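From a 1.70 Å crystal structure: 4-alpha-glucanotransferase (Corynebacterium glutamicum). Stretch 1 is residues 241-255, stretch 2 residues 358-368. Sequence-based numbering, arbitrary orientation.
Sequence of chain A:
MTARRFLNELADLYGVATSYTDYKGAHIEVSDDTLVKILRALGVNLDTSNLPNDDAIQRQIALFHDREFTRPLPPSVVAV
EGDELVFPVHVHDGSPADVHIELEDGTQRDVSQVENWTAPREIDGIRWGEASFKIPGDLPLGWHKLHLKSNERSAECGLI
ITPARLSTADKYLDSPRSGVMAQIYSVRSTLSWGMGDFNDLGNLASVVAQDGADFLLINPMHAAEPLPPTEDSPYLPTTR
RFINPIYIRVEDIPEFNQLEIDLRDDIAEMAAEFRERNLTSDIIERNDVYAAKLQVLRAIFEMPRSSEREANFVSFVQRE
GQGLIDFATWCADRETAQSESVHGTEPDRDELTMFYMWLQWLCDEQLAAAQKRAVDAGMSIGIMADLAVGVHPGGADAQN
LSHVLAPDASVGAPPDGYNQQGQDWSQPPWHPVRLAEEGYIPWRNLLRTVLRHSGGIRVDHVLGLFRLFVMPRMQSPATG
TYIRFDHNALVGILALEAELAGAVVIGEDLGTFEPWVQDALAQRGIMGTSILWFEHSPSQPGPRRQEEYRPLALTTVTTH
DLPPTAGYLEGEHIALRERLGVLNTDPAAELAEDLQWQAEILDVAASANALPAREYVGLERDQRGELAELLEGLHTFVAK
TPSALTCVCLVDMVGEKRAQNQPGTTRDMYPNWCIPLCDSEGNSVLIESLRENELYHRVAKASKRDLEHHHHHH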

# COMPACT_ATOMS: atom_id res chain seq x y z
N ARG A 241 -5.73 -7.19 -2.43
CA ARG A 241 -6.49 -7.81 -1.38
C ARG A 241 -5.87 -9.14 -0.94
O ARG A 241 -5.61 -9.34 0.20
N PHE A 242 -5.71 -10.04 -1.89
CA PHE A 242 -5.22 -11.36 -1.59
C PHE A 242 -3.72 -11.45 -1.47
O PHE A 242 -3.02 -10.55 -1.85
N ILE A 243 -3.25 -12.56 -0.92
CA ILE A 243 -1.87 -12.69 -0.42
C ILE A 243 -1.05 -13.63 -1.30
O ILE A 243 -1.59 -14.63 -1.80
N ASN A 244 0.25 -13.34 -1.44
CA ASN A 244 1.12 -14.11 -2.34
C ASN A 244 1.41 -15.48 -1.67
O ASN A 244 2.05 -15.55 -0.65
N PRO A 245 0.90 -16.59 -2.24
CA PRO A 245 1.22 -17.90 -1.71
C PRO A 245 2.69 -18.34 -1.77
O PRO A 245 2.99 -19.32 -1.12
N ILE A 246 3.56 -17.59 -2.43
CA ILE A 246 5.00 -17.88 -2.41
C ILE A 246 5.61 -17.92 -1.02
O ILE A 246 6.66 -18.56 -0.82
N TYR A 247 4.93 -17.26 -0.10
CA TYR A 247 5.37 -17.14 1.28
C TYR A 247 4.94 -18.29 2.21
O TYR A 247 5.37 -18.34 3.33
N ILE A 248 4.09 -19.19 1.73
CA ILE A 248 3.70 -20.30 2.51
C ILE A 248 4.91 -21.18 2.83
O ILE A 248 5.72 -21.49 1.92
N ARG A 249 5.05 -21.58 4.09
CA ARG A 249 6.01 -22.61 4.44
C ARG A 249 5.25 -23.90 4.45
O ARG A 249 4.44 -24.15 5.32
N VAL A 250 5.55 -24.74 3.49
CA VAL A 250 4.67 -25.89 3.27
C VAL A 250 4.72 -26.88 4.38
O VAL A 250 3.72 -27.55 4.72
N GLU A 251 5.92 -27.02 4.97
CA GLU A 251 6.11 -27.92 6.12
C GLU A 251 5.30 -27.55 7.36
O GLU A 251 5.05 -28.41 8.19
N ASP A 252 4.85 -26.29 7.47
CA ASP A 252 3.98 -25.91 8.60
C ASP A 252 2.49 -26.19 8.40
O ASP A 252 1.68 -26.04 9.34
N ILE A 253 2.10 -26.65 7.22
CA ILE A 253 0.70 -26.93 7.00
C ILE A 253 0.34 -28.23 7.79
O ILE A 253 1.00 -29.24 7.59
N PRO A 254 -0.68 -28.23 8.65
CA PRO A 254 -0.93 -29.46 9.41
C PRO A 254 -1.09 -30.72 8.52
O PRO A 254 -0.59 -31.77 8.89
N GLU A 255 -1.69 -30.57 7.35
CA GLU A 255 -1.95 -31.74 6.48
C GLU A 255 -0.67 -32.24 5.78
O GLU A 255 -0.67 -33.36 5.22
N TRP A 358 -8.02 -22.29 -1.27
CA TRP A 358 -7.38 -22.96 -0.18
C TRP A 358 -6.02 -22.32 0.10
O TRP A 358 -5.68 -22.15 1.28
N LEU A 359 -5.26 -21.99 -0.96
CA LEU A 359 -3.99 -21.24 -0.75
C LEU A 359 -4.18 -19.94 0.05
O LEU A 359 -3.38 -19.64 0.90
N GLN A 360 -5.26 -19.19 -0.23
CA GLN A 360 -5.56 -18.01 0.59
C GLN A 360 -5.84 -18.33 2.02
O GLN A 360 -5.45 -17.56 2.90
N TRP A 361 -6.53 -19.44 2.31
CA TRP A 361 -6.82 -19.85 3.68
C TRP A 361 -5.48 -20.17 4.43
O TRP A 361 -5.28 -19.75 5.59
N LEU A 362 -4.55 -20.80 3.72
CA LEU A 362 -3.26 -21.14 4.29
C LEU A 362 -2.50 -19.83 4.58
O LEU A 362 -1.84 -19.73 5.65
N CYS A 363 -2.54 -18.91 3.63
CA CYS A 363 -1.85 -17.61 3.82
C CYS A 363 -2.47 -16.93 5.06
O CYS A 363 -1.75 -16.38 5.93
N ASP A 364 -3.80 -16.97 5.16
CA ASP A 364 -4.49 -16.38 6.32
C ASP A 364 -4.01 -16.98 7.63
O ASP A 364 -3.71 -16.24 8.60
N GLU A 365 -3.99 -18.30 7.74
CA GLU A 365 -3.62 -18.87 9.01
C GLU A 365 -2.10 -18.72 9.31
O GLU A 365 -1.76 -18.63 10.49
N GLN A 366 -1.23 -18.73 8.31
CA GLN A 366 0.20 -18.59 8.59
C GLN A 366 0.52 -17.17 9.00
O GLN A 366 1.36 -16.95 9.89
N LEU A 367 -0.17 -16.22 8.38
CA LEU A 367 -0.02 -14.79 8.78
C LEU A 367 -0.59 -14.53 10.15
O LEU A 367 -0.02 -13.77 10.92
N ALA A 368 -1.74 -15.13 10.47
CA ALA A 368 -2.25 -15.03 11.83
C ALA A 368 -1.26 -15.59 12.85
O ALA A 368 -1.08 -15.00 13.90

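Two glutamines of the 358-368 helix, Gln 366 and Gln 360, cover the most surface on their side and clamp the irregular 241-255 segment by its backbone; Ile 243 and Ile 248 have the largest covered areas on the other side. Gln 366 points toward the segment in an m, t conformation that extends its amide to the main chain of Arg 249. There it reads both polar groups of one residue: Arg 249 N donates to Gln 366 OE1 (3.0 Å), and Gln 366 NE2 donates to Arg 249 O (3.2 Å). The amide also lies against aliphatic neighbours: Gln 366 NE2 lies 3.9 Å from Ile 253 CG1 and 3.8 Å from Ile 248 CG2. Gln 360 repeats the pattern at Ile 243. Its CB leaves sideways, but m, m torsions fold the amide inward, so that Ile 243 N donates to Gln 360 OE1 (2.9 Å) and Gln 360 NE2 donates to Ile 243 O (2.8 Å), both nearly linear. Gln 360 OE1 also sits at the edge of the Phe 242 ring, near its plane, and 3.3 Å from Phe 242 CB.

The rest of the direct contact is largely apolar. Ile 243 (m, m) points toward the helix and sets CG2 3.8 Å from Cys 363 CB and 4.1 Å from Leu 367 CD1. Cys 363, chi1 m, also points in; its SG lies 3.8 Å from Pro 245 CA and 4.0 Å from Ile 248 CG1. Ile 248 starts sideways, yet its m, t rotamer carries CD1 to 4.0 Å from both Leu 359 CD2 and Leu 362 CB. Pro 245 CB meets Leu 359 CD1 at 4.0 Å. Farther along, Ile 253 CD1 packs 3.9 Å from Leu 362 CD1. Water 1 bridges a wider gap, its O accepting from Trp 358 NE1 (2.9 Å) and donating weakly to Glu 255 OE1 (2.8 Å).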

# COMPACT_ATOMS: atom_id res chain seq x y z
CB ARG A 241 -7.89 -8.09 -1.87
CG ARG A 241 -8.79 -8.72 -0.83
CD ARG A 241 -10.26 -8.80 -1.18
NE ARG A 241 -10.93 -9.67 -0.25
CZ ARG A 241 -12.20 -10.05 -0.36
NH1 ARG A 241 -12.65 -10.96 0.48
NH2 ARG A 241 -13.02 -9.55 -1.33
CB PHE A 242 -5.83 -12.36 -2.55
CG PHE A 242 -7.31 -12.33 -2.51
CD1 PHE A 242 -7.98 -12.94 -1.49
CD2 PHE A 242 -8.02 -11.62 -3.44
CE1 PHE A 242 -9.34 -12.89 -1.42
CE2 PHE A 242 -9.38 -11.56 -3.38
CZ PHE A 242 -10.04 -12.20 -2.37
CB ILE A 243 -1.89 -13.26 0.99
CG1 ILE A 243 -2.80 -12.44 1.94
CG2 ILE A 243 -0.49 -13.43 1.58
CD1 ILE A 243 -2.40 -11.01 2.12
CB ASN A 244 2.43 -13.36 -2.59
CG ASN A 244 3.20 -13.92 -3.74
OD1 ASN A 244 3.06 -15.09 -4.05
ND2 ASN A 244 4.01 -13.10 -4.39
CB PRO A 245 0.29 -18.87 -2.52
CG PRO A 245 -0.69 -17.95 -3.21
CD PRO A 245 0.11 -16.70 -3.49
CB ILE A 246 5.77 -16.95 -3.28
CG1 ILE A 246 7.06 -17.65 -3.79
CG2 ILE A 246 6.05 -15.58 -2.67
CD1 ILE A 246 7.81 -16.75 -4.73
CB TYR A 247 4.92 -15.81 1.88
CG TYR A 247 5.53 -14.58 1.26
CD1 TYR A 247 6.87 -14.29 1.41
CD2 TYR A 247 4.76 -13.68 0.55
CE1 TYR A 247 7.42 -13.17 0.86
CE2 TYR A 247 5.30 -12.56 0.01
CZ TYR A 247 6.64 -12.31 0.16
OH TYR A 247 7.16 -11.18 -0.38
CB ILE A 248 2.68 -21.15 1.76
CG1 ILE A 248 1.34 -20.38 1.59
CG2 ILE A 248 2.43 -22.43 2.51
CD1 ILE A 248 0.38 -21.11 0.64
CB ARG A 249 6.63 -22.42 5.81
CG ARG A 249 7.52 -23.60 6.16
CD ARG A 249 8.50 -23.35 7.28
NE ARG A 249 9.50 -22.34 6.97
CZ ARG A 249 10.50 -22.07 7.78
NH1 ARG A 249 10.62 -22.75 8.90
NH2 ARG A 249 11.37 -21.13 7.48
CB VAL A 250 4.94 -26.54 1.87
CG1 VAL A 250 4.79 -25.54 0.73
CG2 VAL A 250 6.30 -27.26 1.82
CB GLU A 251 7.61 -28.10 6.49
CG GLU A 251 8.50 -28.62 5.36
CD GLU A 251 9.15 -27.54 4.52
OE1 GLU A 251 8.68 -26.34 4.52
OE2 GLU A 251 10.15 -27.90 3.85
CB ASP A 252 4.14 -24.37 8.86
CG ASP A 252 5.48 -23.98 9.42
OD1 ASP A 252 6.29 -24.87 9.78
OD2 ASP A 252 5.77 -22.78 9.47
CB ILE A 253 0.36 -27.09 5.51
CG1 ILE A 253 0.78 -25.88 4.63
CG2 ILE A 253 -1.14 -27.38 5.36
CD1 ILE A 253 0.91 -26.19 3.14
CB PRO A 254 -2.24 -29.16 10.14
CG PRO A 254 -2.13 -27.69 10.43
CD PRO A 254 -1.50 -27.11 9.18
CB GLU A 255 -3.05 -31.45 5.44
CG GLU A 255 -4.48 -31.36 6.00
CD GLU A 255 -4.71 -30.10 6.82
OE1 GLU A 255 -4.07 -29.07 6.46
OE2 GLU A 255 -5.45 -30.12 7.82
CB TRP A 358 -7.28 -24.46 -0.52
CG TRP A 358 -6.53 -25.33 0.42
CD1 TRP A 358 -6.95 -25.79 1.57
CD2 TRP A 358 -5.24 -25.88 0.18
NE1 TRP A 358 -5.99 -26.63 2.13
CE2 TRP A 358 -4.93 -26.69 1.27
CE3 TRP A 358 -4.32 -25.77 -0.86
CZ2 TRP A 358 -3.70 -27.38 1.38
CZ3 TRP A 358 -3.09 -26.50 -0.77
CH2 TRP A 358 -2.81 -27.27 0.37
CB LEU A 359 -3.35 -20.84 -2.06
CG LEU A 359 -2.85 -22.02 -2.90
CD1 LEU A 359 -2.12 -21.57 -4.15
CD2 LEU A 359 -1.98 -22.96 -2.07
CB GLN A 360 -6.67 -17.17 -0.07
CG GLN A 360 -6.27 -16.61 -1.40
CD GLN A 360 -5.08 -15.73 -1.25
OE1 GLN A 360 -5.08 -14.78 -0.44
NE2 GLN A 360 -4.06 -15.98 -2.04
CB TRP A 361 -7.79 -21.09 3.69
CG TRP A 361 -8.00 -21.67 5.01
CD1 TRP A 361 -8.54 -21.07 6.13
CD2 TRP A 361 -7.72 -23.02 5.39
NE1 TRP A 361 -8.59 -21.94 7.16
CE2 TRP A 361 -8.15 -23.17 6.72
CE3 TRP A 361 -7.16 -24.12 4.72
CZ2 TRP A 361 -7.99 -24.37 7.43
CZ3 TRP A 361 -7.08 -25.32 5.40
CH2 TRP A 361 -7.43 -25.42 6.75
CB LEU A 362 -2.41 -21.97 3.32
CG LEU A 362 -3.03 -23.38 3.04
CD1 LEU A 362 -2.10 -24.00 2.05
CD2 LEU A 362 -3.22 -24.29 4.22
CB CYS A 363 -1.99 -16.71 2.62
SG CYS A 363 -1.06 -17.16 1.19
CB ASP A 364 -6.03 -16.54 6.19
CG ASP A 364 -6.79 -15.95 7.38
OD1 ASP A 364 -7.08 -14.75 7.33
OD2 ASP A 364 -7.04 -16.60 8.38
CB GLU A 365 -4.09 -20.34 9.13
CG GLU A 365 -3.35 -21.34 8.30
CD GLU A 365 -3.90 -22.80 8.47
OE1 GLU A 365 -3.44 -23.73 7.74
OE2 GLU A 365 -4.79 -22.99 9.33
CB GLN A 366 1.07 -19.02 7.39
CG GLN A 366 0.97 -20.57 7.27
CD GLN A 366 2.08 -21.25 6.51
OE1 GLN A 366 3.06 -20.65 6.06
NE2 GLN A 366 1.84 -22.54 6.24
CB LEU A 367 -0.73 -13.89 7.79
CG LEU A 367 -0.00 -13.55 6.53
CD1 LEU A 367 -0.90 -12.78 5.60
CD2 LEU A 367 1.22 -12.68 6.89
CB ALA A 368 -3.55 -15.79 11.97
O HOH W 1 -5.70 -28.68 4.21